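PDB 5WAB: putative beta-glucosidase, which hydrolyses terminal beta-glucosidic linkages and may also release arabinopyranosyl residues from a ginsenoside. Local coordinates for residues Y644-G649 against A659-D664. Sequence-based numbering, arbitrary orientation.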
# COMPACT_ATOMS: atom_id res chain seq x y z
N TYR A 644 14.32 -10.47 -23.22
CA TYR A 644 13.53 -10.31 -22.02
C TYR A 644 12.31 -11.21 -22.14
O TYR A 644 11.63 -11.18 -23.17
CB TYR A 644 13.09 -8.86 -21.81
CG TYR A 644 14.22 -7.88 -21.59
CD1 TYR A 644 14.96 -7.39 -22.66
CD2 TYR A 644 14.54 -7.44 -20.32
CE1 TYR A 644 15.99 -6.50 -22.46
CE2 TYR A 644 15.57 -6.54 -20.11
CZ TYR A 644 16.29 -6.08 -21.19
OH TYR A 644 17.32 -5.19 -21.01
N THR A 645 12.03 -11.99 -21.11
CA THR A 645 10.89 -12.89 -21.12
C THR A 645 9.70 -12.19 -20.48
O THR A 645 9.79 -11.70 -19.35
CB THR A 645 11.20 -14.19 -20.37
OG1 THR A 645 12.20 -14.93 -21.07
CG2 THR A 645 9.95 -15.03 -20.26
N VAL A 646 8.60 -12.11 -21.23
CA VAL A 646 7.34 -11.57 -20.72
C VAL A 646 6.50 -12.75 -20.25
O VAL A 646 6.22 -13.67 -21.03
CB VAL A 646 6.61 -10.75 -21.79
CG1 VAL A 646 5.30 -10.24 -21.24
CG2 VAL A 646 7.48 -9.60 -22.26
N GLU A 647 6.12 -12.73 -18.97
CA GLU A 647 5.32 -13.79 -18.37
C GLU A 647 3.91 -13.28 -18.12
O GLU A 647 3.72 -12.17 -17.61
CB GLU A 647 5.94 -14.27 -17.06
CG GLU A 647 7.36 -14.79 -17.21
CD GLU A 647 8.05 -15.00 -15.88
OE1 GLU A 647 7.59 -14.42 -14.87
OE2 GLU A 647 9.07 -15.74 -15.84
N VAL A 648 2.91 -14.09 -18.46
CA VAL A 648 1.51 -13.76 -18.26
C VAL A 648 0.90 -14.85 -17.39
O VAL A 648 1.07 -16.04 -17.67
CB VAL A 648 0.76 -13.63 -19.60
CG1 VAL A 648 -0.69 -13.23 -19.35
CG2 VAL A 648 1.45 -12.63 -20.50
N GLY A 649 0.21 -14.45 -16.34
CA GLY A 649 -0.38 -15.42 -15.44
C GLY A 649 -1.33 -14.78 -14.46
O GLY A 649 -1.77 -13.64 -14.64
N ALA A 659 6.64 -15.42 -23.52
CA ALA A 659 7.11 -15.09 -24.85
C ALA A 659 8.35 -14.22 -24.70
O ALA A 659 8.44 -13.41 -23.78
CB ALA A 659 6.04 -14.36 -25.67
N VAL A 660 9.30 -14.41 -25.61
CA VAL A 660 10.60 -13.74 -25.54
C VAL A 660 10.60 -12.57 -26.52
O VAL A 660 10.21 -12.72 -27.68
CB VAL A 660 11.74 -14.72 -25.83
CG1 VAL A 660 13.08 -13.99 -25.87
CG2 VAL A 660 11.76 -15.84 -24.80
N VAL A 661 11.03 -11.41 -26.04
CA VAL A 661 11.27 -10.26 -26.91
C VAL A 661 12.73 -9.86 -26.79
O VAL A 661 13.35 -10.01 -25.73
CB VAL A 661 10.35 -9.07 -26.57
CG1 VAL A 661 8.92 -9.46 -26.80
CG2 VAL A 661 10.54 -8.62 -25.13
N THR A 662 13.28 -9.37 -27.89
CA THR A 662 14.67 -8.93 -27.96
C THR A 662 14.68 -7.41 -28.16
O THR A 662 14.13 -6.91 -29.14
CB THR A 662 15.40 -9.64 -29.10
OG1 THR A 662 15.27 -11.05 -28.93
CG2 THR A 662 16.88 -9.27 -29.09
N LEU A 663 15.28 -6.70 -27.22
CA LEU A 663 15.35 -5.24 -27.28
C LEU A 663 16.72 -4.77 -27.74
O LEU A 663 17.71 -5.50 -27.66
CB LEU A 663 15.02 -4.64 -25.91
CG LEU A 663 13.70 -5.10 -25.29
CD1 LEU A 663 13.46 -4.33 -24.00
CD2 LEU A 663 12.55 -4.93 -26.26
N ASP A 664 16.76 -3.54 -28.26
CA ASP A 664 18.00 -3.00 -28.82
C ASP A 664 18.94 -2.41 -27.77
O ASP A 664 20.14 -2.28 -28.05
CB ASP A 664 17.71 -1.90 -29.85
CG ASP A 664 16.72 -2.33 -30.91
OD1 ASP A 664 16.50 -3.55 -31.07
OD2 ASP A 664 16.19 -1.43 -31.59
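The side chains of Y644 and L663 cross at about a right angle, CD1 and CE1 of the ring lying against CG and CD1 of the leucine, with CD1 of Y644 3.7 Å from CD1 of L663. The first torsion of Y644 sets CG anti to its carbonyl carbon (chi1 -64°), which carries the ring beside its own backbone N and against L663. V661 shares this face of the sheet, and its CG2, lodged between backbone N and carbonyl carbon, is 4.2 Å from CB of Y644 and 4.3 Å from CG2 of V646. That one methyl thus bridges two side chains of the facing strand. On the other face T645 and V660 form a smaller pair, OG1 of T645 standing 3.9 Å from CG2 of V660.

Backbone bonding fixes this antiparallel register. Y644 and V661 are a hydrogen-bonded pair, N of Y644 reaching O of V661 at 2.7 Å with an N-H...O angle of 168°; V646 and A659 form the next such pair, its longer and more bent bond running from N of A659 to O of V646 (3.1 Å, 147°). T645 and V660 are the non-hydrogen-bonded pair between them.

An alanine in place of Y644 would probably open a gap beside L663 and leave F627, which meets the ring edge-to-face, without its aromatic mate; the hydroxyl's bond to E640 O would go too.

The contact lies within the hairpin of strands 642-648 and 654-663 in the fibronectin type III-like domain. Strand 580-590 flanks 642-648 on its other edge, through T645 with A589, while V558 of strand 551-560 packs against V646, A659 and V661, closing the sandwich.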